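Local coordinates for protein CG14216 (Drosophila melanogaster, PDB 3P9Y) that dephosphorylates the serine-phosphorylated C-terminal domain of RNA polymerase II and probably acts in RNA processing and transcription termination, at residues Asp6-Val12 with Ile163-Ala167; Glu25-Leu30 with Ala156-Thr160; Asp110-Glu116 with Val138-Asp144. The protein carries 2 engineered substitutions. Residues are numbered along the deposited sequence.

Contact 1: Asp6-Val12 with Ile163-Ala167; sequences DPSKLAV and INMMA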
ATOM      1  N   ASP A   6     -14.671   5.997  10.118  1.00 27.29           N
ATOM      2  CA  ASP A   6     -14.051   4.929  10.896  1.00 25.37           C
ATOM      3  C   ASP A   6     -14.203   5.229  12.386  1.00 25.77           C
ATOM      4  O   ASP A   6     -13.623   6.188  12.885  1.00 25.20           O
ATOM      5  CB  ASP A   6     -12.568   4.823  10.528  1.00 23.41           C
ATOM      6  CG  ASP A   6     -11.815   3.836  11.395  1.00 22.59           C
ATOM      7  OD1 ASP A   6     -12.460   3.083  12.143  1.00 22.12           O
ATOM      8  OD2 ASP A   6     -10.569   3.813  11.326  1.00 22.86           O
ATOM      9  N   PRO A   7     -14.982   4.404  13.102  1.00 26.81           N
ATOM     10  CA  PRO A   7     -15.254   4.660  14.525  1.00 27.05           C
ATOM     11  C   PRO A   7     -14.022   4.474  15.412  1.00 25.14           C
ATOM     12  O   PRO A   7     -13.988   4.989  16.523  1.00 25.99           O
ATOM     13  CB  PRO A   7     -16.325   3.620  14.870  1.00 28.40           C
ATOM     14  CG  PRO A   7     -16.107   2.505  13.897  1.00 26.90           C
ATOM     15  CD  PRO A   7     -15.581   3.139  12.637  1.00 27.54           C
ATOM     16  N   SER A   8     -13.028   3.741  14.924  1.00 25.33           N
ATOM     17  CA  SER A   8     -11.803   3.508  15.676  1.00 24.64           C
ATOM     18  C   SER A   8     -10.736   4.544  15.351  1.00 24.14           C
ATOM     19  O   SER A   8      -9.686   4.592  15.994  1.00 22.49           O
ATOM     20  CB  SER A   8     -11.263   2.113  15.371  1.00 23.28           C
ATOM     21  OG  SER A   8     -11.977   1.132  16.099  1.00 25.37           O
ATOM     22  N   LYS A   9     -11.007   5.360  14.340  1.00 23.35           N
ATOM     23  CA  LYS A   9     -10.053   6.357  13.870  1.00 23.95           C
ATOM     24  C   LYS A   9      -8.644   5.791  13.714  1.00 24.38           C
ATOM     25  O   LYS A   9      -7.658   6.461  14.016  1.00 23.37           O
ATOM     26  CB  LYS A   9     -10.053   7.577  14.794  1.00 25.04           C
ATOM     27  CG  LYS A   9     -11.322   8.429  14.680  1.00 26.33           C
ATOM     28  CD  LYS A   9     -11.783   8.561  13.219  1.00 29.96           C
ATOM     29  CE  LYS A   9     -10.626   8.933  12.276  1.00 32.91           C
ATOM     30  NZ  LYS A   9     -10.567   8.119  11.004  1.00 26.12           N
ATOM     31  N   LEU A  10      -8.558   4.557  13.223  1.00 23.38           N
ATOM     32  CA  LEU A  10      -7.277   3.937  12.913  1.00 22.04           C
ATOM     33  C   LEU A  10      -6.469   4.791  11.952  1.00 20.90           C
ATOM     34  O   LEU A  10      -7.013   5.353  11.003  1.00 21.11           O
ATOM     35  CB  LEU A  10      -7.489   2.565  12.270  1.00 20.47           C
ATOM     36  CG  LEU A  10      -8.181   1.505  13.124  1.00 22.36           C
ATOM     37  CD1 LEU A  10      -8.605   0.341  12.256  1.00 20.66           C
ATOM     38  CD2 LEU A  10      -7.272   1.033  14.247  1.00 22.20           C
ATOM     39  N   ALA A  11      -5.167   4.884  12.204  1.00 19.06           N
ATOM     40  CA  ALA A  11      -4.232   5.428  11.235  1.00 19.01           C
ATOM     41  C   ALA A  11      -3.617   4.255  10.483  1.00 18.15           C
ATOM     42  O   ALA A  11      -2.909   3.431  11.068  1.00 17.73           O
ATOM     43  CB  ALA A  11      -3.155   6.250  11.927  1.00 20.27           C
ATOM     44  N   VAL A  12      -3.899   4.176   9.187  1.00 16.86           N
ATOM     45  CA  VAL A  12      -3.525   3.024   8.383  1.00 16.28           C
ATOM     46  C   VAL A  12      -2.500   3.412   7.323  1.00 16.12           C
ATOM     47  O   VAL A  12      -2.557   4.502   6.762  1.00 16.20           O
ATOM     48  CB  VAL A  12      -4.769   2.434   7.670  1.00 17.93           C
ATOM     49  CG1 VAL A  12      -4.380   1.256   6.781  1.00 17.08           C
ATOM     50  CG2 VAL A  12      -5.821   2.018   8.687  1.00 17.53           C
ATOM     51  N   ILE A 163      -9.553  -4.322   7.040  1.00 16.11           N
ATOM     52  CA  ILE A 163      -9.436  -3.135   7.883  1.00 17.96           C
ATOM     53  C   ILE A 163     -10.790  -2.800   8.501  1.00 17.21           C
ATOM     54  O   ILE A 163     -10.878  -2.438   9.665  1.00 16.72           O
ATOM     55  CB  ILE A 163      -8.916  -1.916   7.094  1.00 17.26           C
ATOM     56  CG1 ILE A 163      -7.522  -2.194   6.520  1.00 17.00           C
ATOM     57  CG2 ILE A 163      -8.889  -0.681   7.988  1.00 17.34           C
ATOM     58  CD1 ILE A 163      -6.418  -2.291   7.565  1.00 18.14           C
ATOM     59  N   ASN A 164     -11.848  -2.927   7.710  1.00 16.22           N
ATOM     60  CA  ASN A 164     -13.196  -2.695   8.198  1.00 18.17           C
ATOM     61  C   ASN A 164     -13.496  -3.579   9.407  1.00 17.87           C
ATOM     62  O   ASN A 164     -14.056  -3.117  10.394  1.00 17.66           O
ATOM     63  CB  ASN A 164     -14.210  -2.952   7.084  1.00 18.51           C
ATOM     64  CG  ASN A 164     -15.598  -2.480   7.441  1.00 23.97           C
ATOM     65  OD1 ASN A 164     -15.806  -1.306   7.771  1.00 26.64           O
ATOM     66  ND2 ASN A 164     -16.568  -3.391   7.378  1.00 23.85           N
ATOM     67  N   MET A 165     -13.099  -4.846   9.326  1.00 16.74           N
ATOM     68  CA  MET A 165     -13.317  -5.802  10.403  1.00 17.63           C
ATOM     69  C   MET A 165     -12.590  -5.356  11.675  1.00 18.00           C
ATOM     70  O   MET A 165     -13.154  -5.350  12.774  1.00 17.69           O
ATOM     71  CB  MET A 165     -12.825  -7.190   9.971  1.00 17.60           C
ATOM     72  CG  MET A 165     -12.810  -8.240  11.082  1.00 20.03           C
ATOM     73  SD  MET A 165     -12.037  -9.801  10.574  1.00 20.97           S
ATOM     74  CE  MET A 165     -10.375  -9.246  10.208  1.00 16.94           C
ATOM     75  N   MET A 166     -11.334  -4.969  11.517  1.00 16.74           N
ATOM     76  CA  MET A 166     -10.517  -4.585  12.653  1.00 18.63           C
ATOM     77  C   MET A 166     -10.966  -3.259  13.256  1.00 17.49           C
ATOM     78  O   MET A 166     -10.803  -3.039  14.453  1.00 17.61           O
ATOM     79  CB  MET A 166      -9.055  -4.534  12.233  1.00 19.56           C
ATOM     80  CG  MET A 166      -8.520  -5.922  11.911  1.00 22.07           C
ATOM     81  SD  MET A 166      -6.847  -5.881  11.279  1.00 29.27           S
ATOM     82  CE  MET A 166      -7.044  -4.823   9.850  1.00146.33           C
ATOM     83  N   ALA A 167     -11.557  -2.401  12.431  1.00 17.34           N
ATOM     84  CA  ALA A 167     -12.038  -1.097  12.880  1.00 18.77           C
ATOM     85  C   ALA A 167     -13.237  -1.249  13.806  1.00 19.14           C
ATOM     86  O   ALA A 167     -13.524  -0.366  14.608  1.00 20.35           O
ATOM     87  CB  ALA A 167     -12.405  -0.217  11.684  1.00 17.53           C
TER
HETATM   88  O   HOH W   1     -10.325  -1.064  16.111  1.00 19.45           O
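An Asx turn, overlapping a type I beta turn from D6 to K9, leads into strand 11-16, the first in the chain, and meets the C-terminal part of helix 149-167. D6 organises the turn: its OD1 accepts from S8 N at 2.9 Å, its OD2 accepts from L10 N at 2.9 Å, and K9 N reaches D6 O at 3.1 Å. The carboxylate also lies against the helix, with D6 OD1 3.3 Å from A167 CB. So held, S8 comes within 5.4 Å of A167 (CA to CA) and S8 OG donates to A167 O at 2.6 Å. Water 1 widens this polar link, donating to S8 OG at 2.7 Å and to M166 O at 2.6 Å, so S8 OG bonds to A167 O directly and is linked to M166 O through the water. In this LMW PTP-like fold, helix 149-167 covers the central sheet, and the apolar half of the contact belongs to that layer. L10 CD1 touches A167 CB at 3.9 Å and I163 CG2 at 4.4 Å; further on, V12 CG2 meets I163 CG2 at 4.1 Å. The CA separation grows from S8–A167 to 8.6 Å at V12–I163, leaving room there for two branched side chains. F35 packs beside D6, I163 and A167, while I111 of the adjacent strand lies against L10, I163 and M166.

Contact 2: Glu25-Leu30 with Ala156-Thr160; sequences EAHNFL and AFVIT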
ATOM      1  N   GLU A  25      -4.003   1.630  -5.355  1.00 15.66           N
ATOM      2  CA  GLU A  25      -5.346   1.107  -5.531  1.00 16.35           C
ATOM      3  C   GLU A  25      -5.999   0.963  -4.155  1.00 16.85           C
ATOM      4  O   GLU A  25      -7.151   1.364  -3.954  1.00 15.75           O
ATOM      5  CB  GLU A  25      -5.281  -0.245  -6.234  1.00 17.01           C
ATOM      6  CG  GLU A  25      -6.591  -0.711  -6.814  1.00 20.45           C
ATOM      7  CD  GLU A  25      -7.013   0.106  -8.018  1.00 21.40           C
ATOM      8  OE1 GLU A  25      -8.056   0.775  -7.928  1.00 23.47           O
ATOM      9  OE2 GLU A  25      -6.297   0.093  -9.045  1.00 22.61           O
ATOM     10  N   ALA A  26      -5.250   0.406  -3.204  1.00 14.63           N
ATOM     11  CA  ALA A  26      -5.737   0.258  -1.836  1.00 15.05           C
ATOM     12  C   ALA A  26      -5.921   1.623  -1.174  1.00 14.89           C
ATOM     13  O   ALA A  26      -6.866   1.827  -0.413  1.00 15.12           O
ATOM     14  CB  ALA A  26      -4.779  -0.600  -1.013  1.00 13.53           C
ATOM     15  N   HIS A  27      -5.008   2.547  -1.453  1.00 14.48           N
ATOM     16  CA  HIS A  27      -5.085   3.885  -0.883  1.00 15.56           C
ATOM     17  C   HIS A  27      -6.422   4.489  -1.270  1.00 16.27           C
ATOM     18  O   HIS A  27      -7.169   4.977  -0.424  1.00 16.07           O
ATOM     19  CB  HIS A  27      -3.950   4.771  -1.409  1.00 15.74           C
ATOM     20  CG  HIS A  27      -3.843   6.101  -0.718  1.00 17.46           C
ATOM     21  ND1 HIS A  27      -2.631   6.681  -0.404  1.00 18.66           N
ATOM     22  CD2 HIS A  27      -4.793   6.963  -0.280  1.00 17.11           C
ATOM     23  CE1 HIS A  27      -2.838   7.838   0.199  1.00 18.16           C
ATOM     24  NE2 HIS A  27      -4.141   8.034   0.285  1.00 18.20           N
ATOM     25  N   ASN A  28      -6.721   4.440  -2.564  1.00 17.29           N
ATOM     26  CA  ASN A  28      -7.911   5.075  -3.107  1.00 18.16           C
ATOM     27  C   ASN A  28      -9.186   4.488  -2.514  1.00 19.12           C
ATOM     28  O   ASN A  28     -10.085   5.218  -2.097  1.00 18.34           O
ATOM     29  CB  ASN A  28      -7.931   4.934  -4.626  1.00 20.08           C
ATOM     30  CG  ASN A  28      -9.149   5.572  -5.248  1.00 24.34           C
ATOM     31  OD1 ASN A  28      -9.177   6.773  -5.504  1.00 26.44           O
ATOM     32  ND2 ASN A  28     -10.173   4.769  -5.480  1.00 26.32           N
ATOM     33  N   PHE A  29      -9.249   3.164  -2.464  1.00 17.50           N
ATOM     34  CA  PHE A  29     -10.435   2.480  -1.970  1.00 18.35           C
ATOM     35  C   PHE A  29     -10.637   2.774  -0.485  1.00 17.57           C
ATOM     36  O   PHE A  29     -11.718   3.181  -0.070  1.00 18.28           O
ATOM     37  CB  PHE A  29     -10.302   0.972  -2.211  1.00 17.56           C
ATOM     38  CG  PHE A  29     -11.613   0.245  -2.244  1.00 18.01           C
ATOM     39  CD1 PHE A  29     -12.259   0.005  -3.449  1.00 20.71           C
ATOM     40  CD2 PHE A  29     -12.200  -0.206  -1.076  1.00 17.51           C
ATOM     41  CE1 PHE A  29     -13.470  -0.671  -3.481  1.00 23.15           C
ATOM     42  CE2 PHE A  29     -13.411  -0.881  -1.103  1.00 18.95           C
ATOM     43  CZ  PHE A  29     -14.043  -1.117  -2.305  1.00 20.23           C
ATOM     44  N   LEU A  30      -9.590   2.574   0.310  1.00 16.43           N
ATOM     45  CA  LEU A  30      -9.653   2.829   1.746  1.00 16.84           C
ATOM     46  C   LEU A  30     -10.108   4.257   2.048  1.00 18.55           C
ATOM     47  O   LEU A  30     -10.933   4.470   2.931  1.00 18.17           O
ATOM     48  CB  LEU A  30      -8.293   2.573   2.404  1.00 16.49           C
ATOM     49  CG  LEU A  30      -7.936   1.103   2.640  1.00 15.69           C
ATOM     50  CD1 LEU A  30      -6.439   0.949   2.912  1.00 14.64           C
ATOM     51  CD2 LEU A  30      -8.761   0.510   3.781  1.00 13.92           C
ATOM     52  N   ALA A 156      -7.523  -4.374  -3.158  1.00 14.70           N
ATOM     53  CA  ALA A 156      -8.032  -3.216  -2.440  1.00 15.23           C
ATOM     54  C   ALA A 156      -9.327  -3.586  -1.734  1.00 14.96           C
ATOM     55  O   ALA A 156      -9.547  -3.199  -0.596  1.00 14.46           O
ATOM     56  CB  ALA A 156      -8.246  -2.049  -3.387  1.00 16.07           C
ATOM     57  N   PHE A 157     -10.179  -4.343  -2.415  1.00 15.58           N
ATOM     58  CA  PHE A 157     -11.409  -4.838  -1.811  1.00 16.11           C
ATOM     59  C   PHE A 157     -11.102  -5.703  -0.592  1.00 15.28           C
ATOM     60  O   PHE A 157     -11.733  -5.559   0.447  1.00 15.48           O
ATOM     61  CB  PHE A 157     -12.212  -5.669  -2.817  1.00 18.45           C
ATOM     62  CG  PHE A 157     -13.177  -4.865  -3.648  1.00 20.05           C
ATOM     63  CD1 PHE A 157     -14.484  -4.658  -3.212  1.00 22.92           C
ATOM     64  CD2 PHE A 157     -12.789  -4.336  -4.870  1.00 21.24           C
ATOM     65  CE1 PHE A 157     -15.387  -3.924  -3.978  1.00 23.56           C
ATOM     66  CE2 PHE A 157     -13.680  -3.606  -5.643  1.00 22.68           C
ATOM     67  CZ  PHE A 157     -14.983  -3.398  -5.198  1.00 24.16           C
ATOM     68  N   VAL A 158     -10.143  -6.613  -0.727  1.00 14.87           N
ATOM     69  CA  VAL A 158      -9.858  -7.571   0.339  1.00 15.58           C
ATOM     70  C   VAL A 158      -9.222  -6.883   1.542  1.00 13.39           C
ATOM     71  O   VAL A 158      -9.588  -7.138   2.684  1.00 13.55           O
ATOM     72  CB  VAL A 158      -8.916  -8.690  -0.142  1.00 15.52           C
ATOM     73  CG1 VAL A 158      -8.611  -9.649   1.000  1.00 15.92           C
ATOM     74  CG2 VAL A 158      -9.533  -9.429  -1.321  1.00 18.35           C
ATOM     75  N   ILE A 159      -8.256  -6.021   1.275  1.00 14.14           N
ATOM     76  CA  ILE A 159      -7.586  -5.286   2.327  1.00 14.10           C
ATOM     77  C   ILE A 159      -8.598  -4.426   3.067  1.00 14.56           C
ATOM     78  O   ILE A 159      -8.537  -4.293   4.288  1.00 13.94           O
ATOM     79  CB  ILE A 159      -6.474  -4.408   1.752  1.00 13.78           C
ATOM     80  CG1 ILE A 159      -5.295  -5.289   1.334  1.00 13.08           C
ATOM     81  CG2 ILE A 159      -6.025  -3.368   2.767  1.00 13.19           C
ATOM     82  CD1 ILE A 159      -4.261  -4.569   0.501  1.00 14.05           C
ATOM     83  N   THR A 160      -9.533  -3.842   2.325  1.00 14.19           N
ATOM     84  CA  THR A 160     -10.522  -2.963   2.930  1.00 14.41           C
ATOM     85  C   THR A 160     -11.475  -3.758   3.821  1.00 14.32           C
ATOM     86  O   THR A 160     -11.828  -3.305   4.903  1.00 14.31           O
ATOM     87  CB  THR A 160     -11.315  -2.181   1.868  1.00 14.28           C
ATOM     88  OG1 THR A 160     -10.424  -1.315   1.155  1.00 15.07           O
ATOM     89  CG2 THR A 160     -12.399  -1.343   2.523  1.00 15.60           C
TER
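This is a close helix-helix crossing, in which helix 22-32, following strand 11-16, the first in the chain, packs against helix 149-167. The axes of segments 25-30 and 156-160 approach to 8.9 Å and cross at -55°. Alanines at the tightest point permit this: A26 and A156 have CA atoms 4.2 Å apart, and A156 CB sits 3.7 Å from A26 CA, 3.6 Å from E25 O and 3.8 Å from F29 CB. One turn on, L30 and T160 are the next close pair, at 6.0 Å between CA atoms. The pairs are spaced four residues apart on both helices, and the angle is close to the roughly -50° expected when i, i+4 ridges fit into each other's grooves. F29 buries the most surface. Its edge points at the face of F157 in an edge-to-face pair tilted well short of perpendicular (planes at 51°, centroids 4.5 Å apart), and F29 CZ lies 3.5 Å from F157 CE1. T160 presents its hydroxyl to the interface, OG1 being 3.1 Å from F29 CD2 and 3.6 Å from L30 CD2; its proton is used within its own helix, where T160 OG1 donates to A156 O at 2.7 Å. Toward the sheet, I159 CD1 touches A26 CB and I159 CG2 touches L30 CD1, both at 4.3 Å, while A26 and L30 also rest on V14. Two helices crossing over one face of a mainly parallel sheet are a feature of the LMW PTP-like fold.

Contact 3: Asp110-Glu116 with Val138-Asp144; sequences DIIVTVE and VHVLNVD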
ATOM      1  N   ASP A 110      -1.331   2.693  13.326  1.00 19.80           N
ATOM      2  CA  ASP A 110      -1.866   1.606  14.130  1.00 19.77           C
ATOM      3  C   ASP A 110      -1.808   0.302  13.353  1.00 18.52           C
ATOM      4  O   ASP A 110      -1.629  -0.762  13.937  1.00 18.06           O
ATOM      5  CB  ASP A 110      -3.316   1.890  14.521  1.00 19.48           C
ATOM      6  CG  ASP A 110      -3.462   3.179  15.301  1.00 23.00           C
ATOM      7  OD1 ASP A 110      -2.828   3.302  16.370  1.00 23.81           O
ATOM      8  OD2 ASP A 110      -4.204   4.069  14.839  1.00 21.45           O
ATOM      9  N   ILE A 111      -1.986   0.386  12.037  1.00 17.50           N
ATOM     10  CA  ILE A 111      -1.934  -0.797  11.180  1.00 16.50           C
ATOM     11  C   ILE A 111      -1.170  -0.496   9.896  1.00 15.79           C
ATOM     12  O   ILE A 111      -1.412   0.516   9.241  1.00 14.68           O
ATOM     13  CB  ILE A 111      -3.343  -1.297  10.803  1.00 16.21           C
ATOM     14  CG1 ILE A 111      -4.156  -1.614  12.063  1.00 18.59           C
ATOM     15  CG2 ILE A 111      -3.245  -2.530   9.917  1.00 16.70           C
ATOM     16  CD1 ILE A 111      -5.578  -2.101  11.779  1.00 18.43           C
ATOM     17  N   ILE A 112      -0.248  -1.382   9.544  1.00 14.83           N
ATOM     18  CA  ILE A 112       0.483  -1.276   8.292  1.00 14.72           C
ATOM     19  C   ILE A 112       0.229  -2.536   7.478  1.00 14.20           C
ATOM     20  O   ILE A 112       0.593  -3.628   7.892  1.00 13.87           O
ATOM     21  CB  ILE A 112       1.998  -1.129   8.541  1.00 15.03           C
ATOM     22  CG1 ILE A 112       2.269   0.089   9.432  1.00 16.53           C
ATOM     23  CG2 ILE A 112       2.746  -1.015   7.219  1.00 14.98           C
ATOM     24  CD1 ILE A 112       3.734   0.268   9.808  1.00 16.56           C
ATOM     25  N   VAL A 113      -0.413  -2.390   6.326  1.00 15.05           N
ATOM     26  CA  VAL A 113      -0.670  -3.530   5.455  1.00 13.65           C
ATOM     27  C   VAL A 113       0.393  -3.576   4.356  1.00 13.53           C
ATOM     28  O   VAL A 113       0.660  -2.568   3.715  1.00 14.34           O
ATOM     29  CB  VAL A 113      -2.076  -3.437   4.818  1.00 13.84           C
ATOM     30  CG1 VAL A 113      -2.358  -4.661   3.955  1.00 12.77           C
ATOM     31  CG2 VAL A 113      -3.143  -3.279   5.903  1.00 13.35           C
ATOM     32  N   THR A 114       1.011  -4.734   4.158  1.00 13.19           N
ATOM     33  CA  THR A 114       1.933  -4.931   3.044  1.00 14.42           C
ATOM     34  C   THR A 114       1.311  -5.908   2.058  1.00 13.99           C
ATOM     35  O   THR A 114       0.420  -6.678   2.418  1.00 13.67           O
ATOM     36  CB  THR A 114       3.311  -5.463   3.510  1.00 15.15           C
ATOM     37  OG1 THR A 114       3.144  -6.705   4.206  1.00 14.28           O
ATOM     38  CG2 THR A 114       3.988  -4.457   4.427  1.00 15.13           C
ATOM     39  N   VAL A 115       1.777  -5.876   0.814  1.00 14.73           N
ATOM     40  CA  VAL A 115       1.108  -6.605  -0.262  1.00 15.90           C
ATOM     41  C   VAL A 115       1.935  -7.774  -0.805  1.00 17.35           C
ATOM     42  O   VAL A 115       1.551  -8.413  -1.782  1.00 17.50           O
ATOM     43  CB  VAL A 115       0.712  -5.651  -1.411  1.00 15.17           C
ATOM     44  CG1 VAL A 115      -0.240  -4.590  -0.896  1.00 15.35           C
ATOM     45  CG2 VAL A 115       1.941  -5.003  -2.030  1.00 16.02           C
ATOM     46  N   GLU A 116       3.060  -8.057  -0.163  1.00 16.58           N
ATOM     47  CA  GLU A 116       3.828  -9.267  -0.453  1.00 19.25           C
ATOM     48  C   GLU A 116       4.926  -9.432   0.589  1.00 17.45           C
ATOM     49  O   GLU A 116       5.352  -8.460   1.202  1.00 16.55           O
ATOM     50  CB  GLU A 116       4.421  -9.245  -1.869  1.00 19.97           C
ATOM     51  CG  GLU A 116       5.443  -8.153  -2.133  1.00 20.45           C
ATOM     52  CD  GLU A 116       6.125  -8.330  -3.492  1.00 25.39           C
ATOM     53  OE1 GLU A 116       5.947  -7.471  -4.379  1.00 24.85           O
ATOM     54  OE2 GLU A 116       6.827  -9.345  -3.680  1.00 29.83           O
ATOM     55  N   VAL A 138       2.079  -1.257  16.992  1.00 24.21           N
ATOM     56  CA  VAL A 138       1.619  -1.155  15.615  1.00 21.63           C
ATOM     57  C   VAL A 138       1.554  -2.561  15.032  1.00 20.67           C
ATOM     58  O   VAL A 138       2.470  -3.361  15.226  1.00 19.48           O
ATOM     59  CB  VAL A 138       2.556  -0.284  14.759  1.00 22.69           C
ATOM     60  CG1 VAL A 138       3.981  -0.810  14.814  1.00 23.95           C
ATOM     61  CG2 VAL A 138       2.053  -0.220  13.323  1.00 20.01           C
ATOM     62  N   HIS A 139       0.467  -2.867  14.334  1.00 17.05           N
ATOM     63  CA  HIS A 139       0.291  -4.194  13.759  1.00 17.47           C
ATOM     64  C   HIS A 139       0.631  -4.200  12.277  1.00 16.44           C
ATOM     65  O   HIS A 139      -0.008  -3.515  11.493  1.00 15.55           O
ATOM     66  CB  HIS A 139      -1.146  -4.664  13.952  1.00 16.49           C
ATOM     67  CG  HIS A 139      -1.560  -4.758  15.386  1.00 18.72           C
ATOM     68  ND1 HIS A 139      -1.142  -5.774  16.217  1.00 18.43           N
ATOM     69  CD2 HIS A 139      -2.356  -3.962  16.136  1.00 17.91           C
ATOM     70  CE1 HIS A 139      -1.659  -5.598  17.420  1.00 19.68           C
ATOM     71  NE2 HIS A 139      -2.401  -4.507  17.395  1.00 18.98           N
ATOM     72  N   VAL A 140       1.640  -4.972  11.896  1.00 15.36           N
ATOM     73  CA  VAL A 140       1.978  -5.134  10.490  1.00 15.07           C
ATOM     74  C   VAL A 140       1.296  -6.399   9.969  1.00 16.01           C
ATOM     75  O   VAL A 140       1.434  -7.479  10.548  1.00 15.60           O
ATOM     76  CB  VAL A 140       3.509  -5.194  10.282  1.00 15.84           C
ATOM     77  CG1 VAL A 140       3.851  -5.187   8.806  1.00 14.42           C
ATOM     78  CG2 VAL A 140       4.173  -4.013  10.978  1.00 15.63           C
ATOM     79  N   LEU A 141       0.537  -6.250   8.886  1.00 15.04           N
ATOM     80  CA  LEU A 141      -0.237  -7.345   8.320  1.00 14.05           C
ATOM     81  C   LEU A 141       0.077  -7.482   6.841  1.00 15.19           C
ATOM     82  O   LEU A 141       0.021  -6.500   6.102  1.00 14.38           O
ATOM     83  CB  LEU A 141      -1.730  -7.062   8.485  1.00 14.78           C
ATOM     84  CG  LEU A 141      -2.213  -6.799   9.910  1.00 15.53           C
ATOM     85  CD1 LEU A 141      -3.622  -6.219   9.899  1.00 16.97           C
ATOM     86  CD2 LEU A 141      -2.157  -8.082  10.734  1.00 14.88           C
ATOM     87  N   ASN A 142       0.410  -8.691   6.400  1.00 14.81           N
ATOM     88  CA  ASN A 142       0.665  -8.918   4.985  1.00 15.65           C
ATOM     89  C   ASN A 142      -0.494  -9.631   4.333  1.00 15.32           C
ATOM     90  O   ASN A 142      -0.939 -10.674   4.805  1.00 14.72           O
ATOM     91  CB  ASN A 142       1.931  -9.740   4.759  1.00 15.23           C
ATOM     92  CG  ASN A 142       2.266  -9.879   3.284  1.00 16.36           C
ATOM     93  OD1 ASN A 142       2.764  -8.944   2.655  1.00 15.31           O
ATOM     94  ND2 ASN A 142       1.979 -11.045   2.723  1.00 16.68           N
ATOM     95  N   VAL A 143      -0.973  -9.054   3.238  1.00 15.51           N
ATOM     96  CA  VAL A 143      -2.013  -9.655   2.427  1.00 15.43           C
ATOM     97  C   VAL A 143      -1.514  -9.663   0.986  1.00 16.51           C
ATOM     98  O   VAL A 143      -1.382  -8.613   0.366  1.00 16.47           O
ATOM     99  CB  VAL A 143      -3.320  -8.855   2.504  1.00 16.95           C
ATOM    100  CG1 VAL A 143      -4.382  -9.501   1.630  1.00 17.09           C
ATOM    101  CG2 VAL A 143      -3.805  -8.752   3.949  1.00 18.54           C
ATOM    102  N   ASP A 144      -1.231 -10.851   0.459  1.00 16.94           N
ATOM    103  CA  ASP A 144      -0.666 -10.977  -0.880  1.00 17.61           C
ATOM    104  C   ASP A 144      -1.571 -10.398  -1.954  1.00 17.19           C
ATOM    105  O   ASP A 144      -2.738 -10.773  -2.067  1.00 16.44           O
ATOM    106  CB  ASP A 144      -0.383 -12.440  -1.198  1.00 18.55           C
ATOM    107  CG  ASP A 144       0.848 -12.951  -0.491  1.00 22.64           C
ATOM    108  OD1 ASP A 144       1.702 -12.119  -0.112  1.00 21.83           O
ATOM    109  OD2 ASP A 144       0.968 -14.181  -0.321  1.00 26.16           O
TER
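Two neighbouring parallel strands, 111-114 and 137-142, are joined here as the ends of a beta-alpha-beta unit through helix 117-128; their segment axes run 4.6 Å apart at 20°. Five backbone hydrogen bonds alternate in direction: H139 N to D110 O (3.0 Å), I112 N to H139 O (2.9 Å), L141 N to I112 O (2.8 Å), T114 N to L141 O (2.8 Å) and V143 N to T114 O (2.9 Å), with N-H...O angles of 159° to 179°. CA-H...O contacts fill in between, the shortest from V113 CA to L141 O at 3.1 Å. Backbone groups of I111 and V113 pair instead with A13 and V15 of strand 11-16. Apolar chains pack on both faces: I111 CG2 meets L141 CD1 at 3.7 Å, and I112 CG1 meets V138 CG2 at 3.9 Å. The side chains of D110, H139 and E116 find partners outside the pair. D110 OD2 accepts from A11 N, H139 ring nitrogens bond to D173 and H193, and E116, at the N-cap position of helix 117-128, forms a salt bridge with R22. The chemistry thus implies a buried junction joined by backbone bonding, whose charged residues D110 and E116 reach out to other parts of the fold.

Helix 149-167 unites contacts 1 and 2, whose centres lie 13 Å apart and which meet where I163 CG1 packs on L30 CD2 at 4.0 Å. The same helix lies on the strands of contact 3: M166 SD is 3.5 Å from L141 CD1, and I159 CD1 is 3.9 Å from V113 CG1. Contact 3 stands about 13 Å from contact 1 and 12 Å from contact 2, centre to centre. A11 O to D110 N, a probable hydrogen bond of 2.9 Å, ties contacts 1 and 3 through the sheet. As in related LMW PTP-like enzymes, the phosphate-binding loop is expected between strand 11-16 and helix 22-32, the elements that contacts 1 and 2 hold against helix 149-167.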